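Local structure of transcriptional regulator KdgR (5Y6I) at residues A[112-117]-A[124-129]; A[208-213]-A[236-241]; A[153-158]-A[221-226]. The protein probably acts as an IclR-family transcription factor that binds DNA and regulates gene expression in Pseudomonas aeruginosa. One frame throughout, in Å; residues are numbered along the deposited sequence.

Contact 1 of 3, residues A[112-117]-A[124-129]; sequences CFLAVW and VVQVEQ
Cys112 O accepts a hydrogen bond from the amide N of Glu128 at 2.8 Å, with an N-H...O angle of 167°, and the more bent return bond from Cys112 N to Glu128 O completes a hydrogen-bonded pair. The two strands form an antiparallel beta hairpin at one edge, within this chain, of the five-stranded sheet in the IclR C-terminal, GAF-like domain. Two residues further on, Leu114 N binds Gln126 O at 2.9 Å, but Leu114 O takes the amide of Val125. Val125 and Gln126 thus both face Leu114, a classic beta bulge that shifts the register by one, and beyond it Ala115 pairs with Val124. Glu128, whose chain bends at chi2, turns its carboxylate away from the hairpin to a salt bridge with Arg105 of helix 93-108.

Phe113, Ala115, Val124 and Val127 share the face that carries helix 150-158. There CG of Phe113 stands between the backbone N and the carbonyl carbon (chi1 57°), and the ring crosses the Val124 side chain at about a right angle. Val124 CG2 lies 3.8 Å from Phe113 CD1, while Val127 CG2 is equally close to Phe113 CB.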
ATOM      1  N   CYS A 112      22.313   3.673  13.949  1.00 75.64           N
ATOM      2  CA  CYS A 112      21.083   3.039  13.476  1.00 73.52           C
ATOM      3  C   CYS A 112      21.042   3.111  11.958  1.00 68.55           C
ATOM      4  O   CYS A 112      21.530   4.082  11.366  1.00 68.84           O
ATOM      5  CB  CYS A 112      19.828   3.711  14.041  1.00 70.92           C
ATOM      6  SG  CYS A 112      19.885   3.994  15.828  1.00 72.31           S
ATOM      7  N   PHE A 113      20.479   2.077  11.329  1.00 63.46           N
ATOM      8  CA  PHE A 113      20.393   2.043   9.874  1.00 67.09           C
ATOM      9  C   PHE A 113      19.053   1.474   9.414  1.00 73.00           C
ATOM     10  O   PHE A 113      18.353   0.771  10.154  1.00 70.20           O
ATOM     11  CB  PHE A 113      21.561   1.255   9.239  1.00 64.12           C
ATOM     12  CG  PHE A 113      21.708  -0.187   9.710  1.00 67.28           C
ATOM     13  CD1 PHE A 113      21.248  -1.242   8.930  1.00 62.99           C
ATOM     14  CD2 PHE A 113      22.409  -0.488  10.875  1.00 68.98           C
ATOM     15  CE1 PHE A 113      21.436  -2.577   9.347  1.00 66.30           C
ATOM     16  CE2 PHE A 113      22.602  -1.806  11.296  1.00 68.08           C
ATOM     17  CZ  PHE A 113      22.117  -2.848  10.539  1.00 70.38           C
ATOM     18  N   LEU A 114      18.685   1.827   8.186  1.00 72.01           N
ATOM     19  CA  LEU A 114      17.485   1.304   7.545  1.00 69.70           C
ATOM     20  C   LEU A 114      17.901   0.446   6.356  1.00 66.47           C
ATOM     21  O   LEU A 114      18.743   0.856   5.546  1.00 60.84           O
ATOM     22  CB  LEU A 114      16.557   2.430   7.088  1.00 65.28           C
ATOM     23  CG  LEU A 114      15.117   2.029   6.729  1.00 59.23           C
ATOM     24  CD1 LEU A 114      14.310   1.707   7.984  1.00 52.66           C
ATOM     25  CD2 LEU A 114      14.445   3.142   5.951  1.00 57.56           C
ATOM     26  N   ALA A 115      17.330  -0.749   6.277  1.00 65.66           N
ATOM     27  CA  ALA A 115      17.546  -1.650   5.161  1.00 65.19           C
ATOM     28  C   ALA A 115      16.207  -2.022   4.552  1.00 66.16           C
ATOM     29  O   ALA A 115      15.196  -2.123   5.255  1.00 63.41           O
ATOM     30  CB  ALA A 115      18.277  -2.910   5.592  1.00 69.43           C
ATOM     31  N   VAL A 116      16.213  -2.213   3.232  1.00 66.61           N
ATOM     32  CA  VAL A 116      15.074  -2.736   2.485  1.00 63.38           C
ATOM     33  C   VAL A 116      15.519  -3.991   1.746  1.00 71.37           C
ATOM     34  O   VAL A 116      16.705  -4.312   1.683  1.00 81.10           O
ATOM     35  CB  VAL A 116      14.505  -1.709   1.491  1.00 62.46           C
ATOM     36  CG1 VAL A 116      14.150  -0.379   2.215  1.00 54.17           C
ATOM     37  CG2 VAL A 116      15.511  -1.496   0.344  1.00 60.39           C
ATOM     38  N   TRP A 117      14.549  -4.694   1.169  1.00 72.40           N
ATOM     39  CA  TRP A 117      14.798  -5.981   0.522  1.00 71.35           C
ATOM     40  C   TRP A 117      14.992  -5.778  -0.977  1.00 70.03           C
ATOM     41  O   TRP A 117      14.085  -5.306  -1.672  1.00 71.72           O
ATOM     42  CB  TRP A 117      13.654  -6.954   0.810  1.00 58.98           C
ATOM     43  CG  TRP A 117      13.835  -8.316   0.247  1.00 67.21           C
ATOM     44  CD1 TRP A 117      13.263  -8.833  -0.896  1.00 68.71           C
ATOM     45  CD2 TRP A 117      14.692  -9.341   0.759  1.00 69.89           C
ATOM     46  NE1 TRP A 117      13.673 -10.128  -1.088  1.00 74.13           N
ATOM     47  CE2 TRP A 117      14.554 -10.467  -0.091  1.00 76.76           C
ATOM     48  CE3 TRP A 117      15.527  -9.436   1.869  1.00 60.04           C
ATOM     49  CZ2 TRP A 117      15.237 -11.661   0.134  1.00 76.91           C
ATOM     50  CZ3 TRP A 117      16.207 -10.627   2.092  1.00 65.85           C
ATOM     51  CH2 TRP A 117      16.064 -11.718   1.224  1.00 78.08           C
ATOM     52  N   VAL A 124      21.446  -2.032   2.869  1.00 67.09           N
ATOM     53  CA  VAL A 124      21.433  -0.843   3.715  1.00 67.94           C
ATOM     54  C   VAL A 124      21.338   0.389   2.823  1.00 69.91           C
ATOM     55  O   VAL A 124      22.202   0.617   1.970  1.00 75.63           O
ATOM     56  CB  VAL A 124      22.675  -0.793   4.612  1.00 72.82           C
ATOM     57  CG1 VAL A 124      22.734   0.525   5.404  1.00 70.82           C
ATOM     58  CG2 VAL A 124      22.713  -2.026   5.534  1.00 68.04           C
ATOM     59  N   VAL A 125      20.282   1.180   3.010  1.00 63.91           N
ATOM     60  CA  VAL A 125      20.001   2.314   2.137  1.00 68.94           C
ATOM     61  C   VAL A 125      20.085   3.647   2.858  1.00 76.50           C
ATOM     62  O   VAL A 125      19.902   4.693   2.219  1.00 82.54           O
ATOM     63  CB  VAL A 125      18.623   2.176   1.457  1.00 64.34           C
ATOM     64  CG1 VAL A 125      18.642   1.004   0.472  1.00 61.61           C
ATOM     65  CG2 VAL A 125      17.527   2.037   2.497  1.00 58.93           C
ATOM     66  N   GLN A 126      20.365   3.654   4.159  1.00 76.83           N
ATOM     67  CA  GLN A 126      20.320   4.894   4.920  1.00 75.69           C
ATOM     68  C   GLN A 126      20.873   4.641   6.324  1.00 71.35           C
ATOM     69  O   GLN A 126      20.527   3.632   6.948  1.00 65.29           O
ATOM     70  CB  GLN A 126      18.875   5.413   4.938  1.00 76.61           C
ATOM     71  CG  GLN A 126      18.401   6.109   6.162  1.00 89.35           C
ATOM     72  CD  GLN A 126      17.048   6.798   5.936  1.00102.81           C
ATOM     73  OE1 GLN A 126      16.330   6.494   4.987  1.00116.20           O
ATOM     74  NE2 GLN A 126      16.709   7.729   6.810  1.00101.85           N
ATOM     75  N   VAL A 127      21.731   5.550   6.815  1.00 70.73           N
ATOM     76  CA  VAL A 127      22.543   5.300   8.009  1.00 67.58           C
ATOM     77  C   VAL A 127      22.686   6.564   8.843  1.00 70.73           C
ATOM     78  O   VAL A 127      23.113   7.605   8.335  1.00 73.41           O
ATOM     79  CB  VAL A 127      23.952   4.791   7.642  1.00 69.51           C
ATOM     80  CG1 VAL A 127      24.900   4.903   8.843  1.00 69.70           C
ATOM     81  CG2 VAL A 127      23.884   3.404   7.146  1.00 62.61           C
ATOM     82  N   GLU A 128      22.407   6.457  10.136  1.00 72.94           N
ATOM     83  CA  GLU A 128      22.684   7.535  11.081  1.00 72.21           C
ATOM     84  C   GLU A 128      23.787   7.066  12.021  1.00 72.26           C
ATOM     85  O   GLU A 128      23.566   6.171  12.844  1.00 72.72           O
ATOM     86  CB  GLU A 128      21.430   7.931  11.862  1.00 68.98           C
ATOM     87  CG  GLU A 128      20.421   8.785  11.099  1.00 61.42           C
ATOM     88  CD  GLU A 128      20.970  10.118  10.630  1.00 64.55           C
ATOM     89  OE1 GLU A 128      21.988  10.608  11.168  1.00 68.59           O
ATOM     90  OE2 GLU A 128      20.364  10.696   9.719  1.00 69.38           O
ATOM     91  N   GLN A 129      24.963   7.668  11.908  1.00 76.81           N
ATOM     92  CA  GLN A 129      26.103   7.190  12.675  1.00 82.51           C
ATOM     93  C   GLN A 129      26.107   7.777  14.080  1.00 83.11           C
ATOM     94  O   GLN A 129      25.503   8.813  14.355  1.00 84.04           O
ATOM     95  CB  GLN A 129      27.417   7.520  11.969  1.00 82.77           C
ATOM     96  CG  GLN A 129      27.456   7.112  10.504  1.00 79.93           C
ATOM     97  CD  GLN A 129      28.851   7.243   9.927  1.00 83.67           C
ATOM     98  OE1 GLN A 129      29.705   7.923  10.503  1.00 84.93           O
ATOM     99  NE2 GLN A 129      29.095   6.596   8.792  1.00 79.48           N
TER

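Contact 2 of 3, residues A[208-213]-A[236-241]; sequences GVEALS and FQAEEQ
Phe236 turns the edge of its ring to strand 209-213, whereas Ala238, two residues later, brings its methyl to the same strand. CG of Phe236 is anti to the backbone N (chi1 -178°), and the ring reaches the strand with CD1 3.5 Å from Glu210 O, near the ring plane. CZ, further round the same edge, meets CB of Leu212 at 4.2 Å. Glu210 O therefore faces aromatic C-H groups across this contact.

Ala238 CB meets two neighbouring residues of the strand, Ala211 O at 3.4 Å and Glu210 CB at 3.5 Å. Glu210 starts toward the loop, but its chain bends at chi2 and carries the carboxylate away, leaving CB and CG to meet the alanine methyl. Ala238 is the centre of an inverse gamma turn, closed by a weak bond from Glu239 N to Gln237 O, and its CA lies 4.0 Å above one face of the Phe236 ring, offset toward the rim. The ring thus packs by its edge against the strand and by a face against its own loop.

Leu212 CD1 lies loosely against the loop backbone, 4.3 Å from Glu239 O and near Ala238 C and Glu240 CA. Glu240 turns its carboxylate to Arg196 of helix 183-196 in a salt bridge. No hydrogen bond joins the two segments; the arrangement is that of an irregular loop, between strand 223-232 and helix 244-258, packed on a sheet strand of the GAF-like effector domain of IclR regulators.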
ATOM      1  N   GLY A 208      32.177  -9.204  18.500  1.00105.10           N
ATOM      2  CA  GLY A 208      32.444  -7.918  19.095  1.00 97.37           C
ATOM      3  C   GLY A 208      31.563  -6.790  18.609  1.00 89.05           C
ATOM      4  O   GLY A 208      31.673  -5.682  19.138  1.00 86.64           O
ATOM      5  N   VAL A 209      30.697  -7.002  17.617  1.00 90.03           N
ATOM      6  CA  VAL A 209      29.697  -5.988  17.282  1.00 92.62           C
ATOM      7  C   VAL A 209      28.323  -6.597  17.489  1.00 88.78           C
ATOM      8  O   VAL A 209      28.032  -7.693  16.994  1.00 90.81           O
ATOM      9  CB  VAL A 209      29.863  -5.395  15.863  1.00 92.57           C
ATOM     10  CG1 VAL A 209      31.272  -5.007  15.595  1.00 93.14           C
ATOM     11  CG2 VAL A 209      29.348  -6.249  14.790  1.00 91.66           C
ATOM     12  N   GLU A 210      27.507  -5.915  18.277  1.00 89.53           N
ATOM     13  CA  GLU A 210      26.169  -6.371  18.607  1.00 94.88           C
ATOM     14  C   GLU A 210      25.145  -5.509  17.879  1.00100.13           C
ATOM     15  O   GLU A 210      25.257  -4.276  17.863  1.00102.90           O
ATOM     16  CB  GLU A 210      25.948  -6.336  20.120  1.00 97.61           C
ATOM     17  CG  GLU A 210      26.484  -7.560  20.863  1.00112.81           C
ATOM     18  CD  GLU A 210      27.982  -7.741  20.729  1.00130.45           C
ATOM     19  OE1 GLU A 210      28.665  -6.755  20.388  1.00134.95           O
ATOM     20  OE2 GLU A 210      28.484  -8.867  20.972  1.00138.69           O
ATOM     21  N   ALA A 211      24.161  -6.158  17.265  1.00 96.80           N
ATOM     22  CA  ALA A 211      23.112  -5.466  16.538  1.00 85.85           C
ATOM     23  C   ALA A 211      21.754  -5.789  17.144  1.00 89.88           C
ATOM     24  O   ALA A 211      21.599  -6.699  17.961  1.00 96.75           O
ATOM     25  CB  ALA A 211      23.129  -5.826  15.047  1.00 78.84           C
ATOM     26  N   LEU A 212      20.769  -5.003  16.735  1.00 85.83           N
ATOM     27  CA  LEU A 212      19.392  -5.170  17.165  1.00 78.01           C
ATOM     28  C   LEU A 212      18.535  -4.711  16.003  1.00 76.69           C
ATOM     29  O   LEU A 212      18.860  -3.711  15.359  1.00 73.61           O
ATOM     30  CB  LEU A 212      19.099  -4.356  18.421  1.00 77.34           C
ATOM     31  CG  LEU A 212      17.851  -4.687  19.227  1.00 82.53           C
ATOM     32  CD1 LEU A 212      18.102  -5.939  20.051  1.00 93.36           C
ATOM     33  CD2 LEU A 212      17.459  -3.514  20.119  1.00 77.39           C
ATOM     34  N   SER A 213      17.462  -5.453  15.725  1.00 78.83           N
ATOM     35  CA  SER A 213      16.699  -5.272  14.499  1.00 72.23           C
ATOM     36  C   SER A 213      15.217  -5.484  14.739  1.00 73.60           C
ATOM     37  O   SER A 213      14.820  -6.445  15.407  1.00 72.76           O
ATOM     38  CB  SER A 213      17.151  -6.252  13.425  1.00 72.94           C
ATOM     39  OG  SER A 213      18.533  -6.135  13.200  1.00 81.61           O
ATOM     40  N   PHE A 236      27.372  -0.949  24.022  1.00118.73           N
ATOM     41  CA  PHE A 236      26.018  -1.329  23.630  1.00113.66           C
ATOM     42  C   PHE A 236      25.736  -2.772  24.028  1.00118.07           C
ATOM     43  O   PHE A 236      26.363  -3.703  23.506  1.00117.64           O
ATOM     44  CB  PHE A 236      25.807  -1.150  22.124  1.00109.08           C
ATOM     45  CG  PHE A 236      24.400  -1.491  21.654  1.00107.44           C
ATOM     46  CD1 PHE A 236      24.191  -2.027  20.392  1.00104.34           C
ATOM     47  CD2 PHE A 236      23.294  -1.274  22.469  1.00106.40           C
ATOM     48  CE1 PHE A 236      22.912  -2.352  19.950  1.00100.80           C
ATOM     49  CE2 PHE A 236      22.017  -1.598  22.030  1.00103.65           C
ATOM     50  CZ  PHE A 236      21.828  -2.137  20.770  1.00 99.20           C
ATOM     51  N   GLN A 237      24.777  -2.951  24.933  1.00120.08           N
ATOM     52  CA  GLN A 237      24.239  -4.260  25.278  1.00118.34           C
ATOM     53  C   GLN A 237      23.019  -4.491  24.398  1.00113.56           C
ATOM     54  O   GLN A 237      21.997  -3.819  24.563  1.00111.76           O
ATOM     55  CB  GLN A 237      23.868  -4.319  26.758  1.00121.86           C
ATOM     56  CG  GLN A 237      24.273  -5.606  27.457  1.00126.91           C
ATOM     57  CD  GLN A 237      25.769  -5.712  27.626  1.00133.40           C
ATOM     58  OE1 GLN A 237      26.370  -4.988  28.425  1.00137.78           O
ATOM     59  NE2 GLN A 237      26.386  -6.619  26.880  1.00134.18           N
ATOM     60  N   ALA A 238      23.131  -5.422  23.451  1.00116.82           N
ATOM     61  CA  ALA A 238      22.041  -5.698  22.513  1.00118.32           C
ATOM     62  C   ALA A 238      21.130  -6.784  23.081  1.00123.85           C
ATOM     63  O   ALA A 238      21.075  -7.916  22.601  1.00128.03           O
ATOM     64  CB  ALA A 238      22.592  -6.094  21.151  1.00116.70           C
ATOM     65  N   GLU A 239      20.402  -6.413  24.130  1.00125.05           N
ATOM     66  CA  GLU A 239      19.480  -7.320  24.796  1.00126.88           C
ATOM     67  C   GLU A 239      18.059  -7.054  24.318  1.00125.16           C
ATOM     68  O   GLU A 239      17.616  -5.901  24.284  1.00122.82           O
ATOM     69  CB  GLU A 239      19.582  -7.188  26.316  1.00126.69           C
ATOM     70  CG  GLU A 239      20.553  -8.191  26.913  1.00128.39           C
ATOM     71  CD  GLU A 239      20.660  -8.093  28.417  1.00133.09           C
ATOM     72  OE1 GLU A 239      21.718  -7.648  28.917  1.00133.33           O
ATOM     73  OE2 GLU A 239      19.688  -8.471  29.101  1.00136.16           O
ATOM     74  N   GLU A 240      17.351  -8.129  23.954  1.00126.02           N
ATOM     75  CA  GLU A 240      16.027  -8.033  23.345  1.00125.42           C
ATOM     76  C   GLU A 240      15.002  -7.346  24.240  1.00122.63           C
ATOM     77  O   GLU A 240      13.897  -7.055  23.770  1.00121.30           O
ATOM     78  CB  GLU A 240      15.517  -9.433  22.953  1.00127.78           C
ATOM     79  CG  GLU A 240      16.269 -10.071  21.782  1.00127.31           C
ATOM     80  CD  GLU A 240      15.767 -11.459  21.409  1.00129.05           C
ATOM     81  OE1 GLU A 240      16.295 -12.037  20.431  1.00128.24           O
ATOM     82  OE2 GLU A 240      14.857 -11.980  22.089  1.00130.07           O
ATOM     83  N   GLN A 241      15.336  -7.066  25.505  1.00120.55           N
ATOM     84  CA  GLN A 241      14.412  -6.353  26.377  1.00116.49           C
ATOM     85  C   GLN A 241      15.128  -5.280  27.199  1.00112.95           C
ATOM     86  O   GLN A 241      14.759  -5.021  28.349  1.00111.33           O
ATOM     87  CB  GLN A 241      13.673  -7.331  27.289  1.00117.42           C
ATOM     88  CG  GLN A 241      12.372  -6.790  27.847  1.00117.07           C
ATOM     89  CD  GLN A 241      11.559  -7.863  28.534  1.00120.41           C
ATOM     90  OE1 GLN A 241      11.840  -8.245  29.676  1.00120.93           O
ATOM     91  NE2 GLN A 241      10.543  -8.360  27.840  1.00121.15           N
TER

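Contact 3 of 3, residues A[153-158]-A[221-226]; sequences LVFAAF and GRVAAV
Helix 150-158 packs on strand 223-232 through an entirely apolar contact, buried, its centre about 9 Å from the centre of the chain. The short helical and strand segments run nearly antiparallel, at 162°, with their axes 9.1 Å apart at the closest, and no hydrogen bond links them. Two valines of the strand, Val223 and Val226, meet three helical residues.

Val226 packs on the face of Phe155. Its CG2 stands over the centre of the Phe155 ring, 3.4 Å from the centroid and only 12° off the ring normal, a CH-pi contact in which the methyl meets all six ring carbons. Phe155 leaves the helix beside the strand rather than toward it; its CG, anti to the carbonyl carbon (chi1 -81°), starts the ring toward the strand. CG1, the other methyl of Val226, lies 4.0 Å from CB of Val154, one helical residue earlier.

Such packing of a helix on a central antiparallel sheet is consistent with the GAF-like fold of the IclR C-terminal domain. A classic beta bulge interrupts the strand between the two valines: Ala224 and Ala225 both face Val216 of the adjoining strand, and Val223 and Val226, three residues apart, both point to the helix.

On the far side of the bulge, Val223 CG2 touches Phe158 CB at 3.5 Å, while its CG1 approaches Phe155 CE1 obliquely at 4.2 Å. The ring of Phe158 leads away from the strand, and its edge has Val154 O in plane. Pro215 of strand 209-217 also packs on Val154 and Phe158. Next to Val223, Arg222 points away from the helix and forms salt bridges with Asp218 of its own chain and with Glu128 of the second subunit.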
ATOM      1  N   LEU A 153      17.951 -11.682   9.537  1.00 86.46           N
ATOM      2  CA  LEU A 153      17.067 -12.617  10.230  1.00 85.58           C
ATOM      3  C   LEU A 153      15.645 -12.076  10.332  1.00 78.92           C
ATOM      4  O   LEU A 153      14.681 -12.835  10.182  1.00 75.31           O
ATOM      5  CB  LEU A 153      17.620 -12.962  11.615  1.00 83.21           C
ATOM      6  CG  LEU A 153      18.952 -13.722  11.632  1.00 93.35           C
ATOM      7  CD1 LEU A 153      19.072 -14.649  12.834  1.00 99.89           C
ATOM      8  CD2 LEU A 153      19.125 -14.521  10.369  1.00 92.41           C
ATOM      9  N   VAL A 154      15.484 -10.773  10.581  1.00 73.72           N
ATOM     10  CA  VAL A 154      14.135 -10.218  10.629  1.00 72.51           C
ATOM     11  C   VAL A 154      13.453 -10.384   9.278  1.00 71.99           C
ATOM     12  O   VAL A 154      12.314 -10.852   9.197  1.00 72.44           O
ATOM     13  CB  VAL A 154      14.148  -8.746  11.070  1.00 71.04           C
ATOM     14  CG1 VAL A 154      12.687  -8.191  11.012  1.00 62.88           C
ATOM     15  CG2 VAL A 154      14.751  -8.601  12.464  1.00 63.89           C
ATOM     16  N   PHE A 155      14.148 -10.031   8.196  1.00 68.64           N
ATOM     17  CA  PHE A 155      13.635 -10.306   6.857  1.00 62.00           C
ATOM     18  C   PHE A 155      13.171 -11.764   6.726  1.00 71.64           C
ATOM     19  O   PHE A 155      11.998 -12.034   6.443  1.00 80.85           O
ATOM     20  CB  PHE A 155      14.708  -9.960   5.811  1.00 62.70           C
ATOM     21  CG  PHE A 155      14.794  -8.468   5.466  1.00 74.54           C
ATOM     22  CD1 PHE A 155      13.674  -7.761   5.068  1.00 75.52           C
ATOM     23  CD2 PHE A 155      16.005  -7.784   5.538  1.00 86.19           C
ATOM     24  CE1 PHE A 155      13.751  -6.408   4.739  1.00 79.02           C
ATOM     25  CE2 PHE A 155      16.089  -6.418   5.219  1.00 85.77           C
ATOM     26  CZ  PHE A 155      14.954  -5.738   4.814  1.00 83.59           C
ATOM     27  N   ALA A 156      14.067 -12.725   6.966  1.00 71.51           N
ATOM     28  CA  ALA A 156      13.669 -14.127   6.880  1.00 74.40           C
ATOM     29  C   ALA A 156      12.487 -14.429   7.783  1.00 77.85           C
ATOM     30  O   ALA A 156      11.658 -15.294   7.462  1.00 81.78           O
ATOM     31  CB  ALA A 156      14.839 -15.042   7.248  1.00 72.48           C
ATOM     32  N   ALA A 157      12.396 -13.745   8.920  1.00 73.82           N
ATOM     33  CA  ALA A 157      11.301 -14.041   9.833  1.00 80.15           C
ATOM     34  C   ALA A 157       9.964 -13.600   9.252  1.00 78.09           C
ATOM     35  O   ALA A 157       8.947 -14.262   9.482  1.00 78.81           O
ATOM     36  CB  ALA A 157      11.543 -13.369  11.185  1.00 84.66           C
ATOM     37  N   PHE A 158       9.948 -12.510   8.479  1.00 75.21           N
ATOM     38  CA  PHE A 158       8.699 -11.880   8.102  1.00 77.00           C
ATOM     39  C   PHE A 158       8.351 -11.971   6.623  1.00 82.25           C
ATOM     40  O   PHE A 158       7.165 -11.917   6.296  1.00 90.90           O
ATOM     41  CB  PHE A 158       8.709 -10.415   8.546  1.00 79.13           C
ATOM     42  CG  PHE A 158       8.599 -10.250  10.028  1.00 80.53           C
ATOM     43  CD1 PHE A 158       9.728 -10.275  10.829  1.00 75.50           C
ATOM     44  CD2 PHE A 158       7.355 -10.139  10.632  1.00 78.81           C
ATOM     45  CE1 PHE A 158       9.627 -10.150  12.204  1.00 74.81           C
ATOM     46  CE2 PHE A 158       7.248 -10.017  12.010  1.00 81.15           C
ATOM     47  CZ  PHE A 158       8.391 -10.022  12.797  1.00 77.62           C
ATOM     48  N   GLY A 221       0.446  -4.069   5.692  1.00 63.63           N
ATOM     49  CA  GLY A 221       1.131  -5.029   6.525  1.00 66.25           C
ATOM     50  C   GLY A 221       2.380  -5.625   5.922  1.00 69.41           C
ATOM     51  O   GLY A 221       2.961  -6.547   6.520  1.00 71.43           O
ATOM     52  N   ARG A 222       2.809  -5.153   4.752  1.00 66.58           N
ATOM     53  CA  ARG A 222       3.939  -5.757   4.069  1.00 63.55           C
ATOM     54  C   ARG A 222       5.214  -5.206   4.673  1.00 63.79           C
ATOM     55  O   ARG A 222       5.263  -4.056   5.107  1.00 65.09           O
ATOM     56  CB  ARG A 222       3.874  -5.475   2.561  1.00 66.87           C
ATOM     57  CG  ARG A 222       2.462  -5.626   1.949  1.00 72.98           C
ATOM     58  CD  ARG A 222       2.420  -5.430   0.419  1.00 75.94           C
ATOM     59  NE  ARG A 222       2.598  -4.038   0.023  1.00 78.21           N
ATOM     60  CZ  ARG A 222       2.044  -3.485  -1.050  1.00 79.85           C
ATOM     61  NH1 ARG A 222       1.260  -4.204  -1.829  1.00 81.25           N
ATOM     62  NH2 ARG A 222       2.257  -2.205  -1.328  1.00 81.33           N
ATOM     63  N   VAL A 223       6.249  -6.042   4.744  1.00 63.55           N
ATOM     64  CA  VAL A 223       7.492  -5.561   5.325  1.00 63.31           C
ATOM     65  C   VAL A 223       8.055  -4.489   4.409  1.00 63.66           C
ATOM     66  O   VAL A 223       8.358  -4.750   3.239  1.00 71.90           O
ATOM     67  CB  VAL A 223       8.489  -6.704   5.541  1.00 67.55           C
ATOM     68  CG1 VAL A 223       9.784  -6.149   6.097  1.00 70.95           C
ATOM     69  CG2 VAL A 223       7.903  -7.696   6.499  1.00 70.76           C
ATOM     70  N   ALA A 224       8.174  -3.271   4.935  1.00 57.30           N
ATOM     71  CA  ALA A 224       8.669  -2.129   4.180  1.00 63.23           C
ATOM     72  C   ALA A 224      10.175  -2.007   4.285  1.00 64.21           C
ATOM     73  O   ALA A 224      10.855  -1.722   3.291  1.00 68.42           O
ATOM     74  CB  ALA A 224       8.026  -0.832   4.692  1.00 59.75           C
ATOM     75  N   ALA A 225      10.691  -2.222   5.488  1.00 60.71           N
ATOM     76  CA  ALA A 225      12.101  -2.066   5.794  1.00 68.63           C
ATOM     77  C   ALA A 225      12.383  -2.785   7.107  1.00 67.06           C
ATOM     78  O   ALA A 225      11.477  -3.321   7.757  1.00 56.31           O
ATOM     79  CB  ALA A 225      12.490  -0.586   5.874  1.00 69.92           C
ATOM     80  N   VAL A 226      13.668  -2.813   7.475  1.00 66.59           N
ATOM     81  CA  VAL A 226      14.123  -3.237   8.790  1.00 61.32           C
ATOM     82  C   VAL A 226      14.989  -2.121   9.346  1.00 68.74           C
ATOM     83  O   VAL A 226      15.810  -1.545   8.621  1.00 69.18           O
ATOM     84  CB  VAL A 226      14.904  -4.562   8.737  1.00 67.75           C
ATOM     85  CG1 VAL A 226      15.336  -5.005  10.157  1.00 73.02           C
ATOM     86  CG2 VAL A 226      14.055  -5.630   8.089  1.00 60.74           C
TER

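Overall arrangement
From the N terminus, contact 1 comes first and closes the short hairpin turn between strands 111-118 and 121-128 before either of the others opens. Contact 3 then opens at helix 150-158, and contact 2 at strand 209-217; the two cross, because 221-226 closes contact 3 before 236-241 closes contact 2. All three reach one five-stranded sheet. Strand 223-232 lies between strands 111-118 and 209-217, so contact 3 adjoins both others: Ala115 O is 2.8 Å from Val226 N, a probable hydrogen bond, and Ser213 packs on Val154 and Val226. Contacts 1 and 2, with centres about 16 Å apart, do not touch.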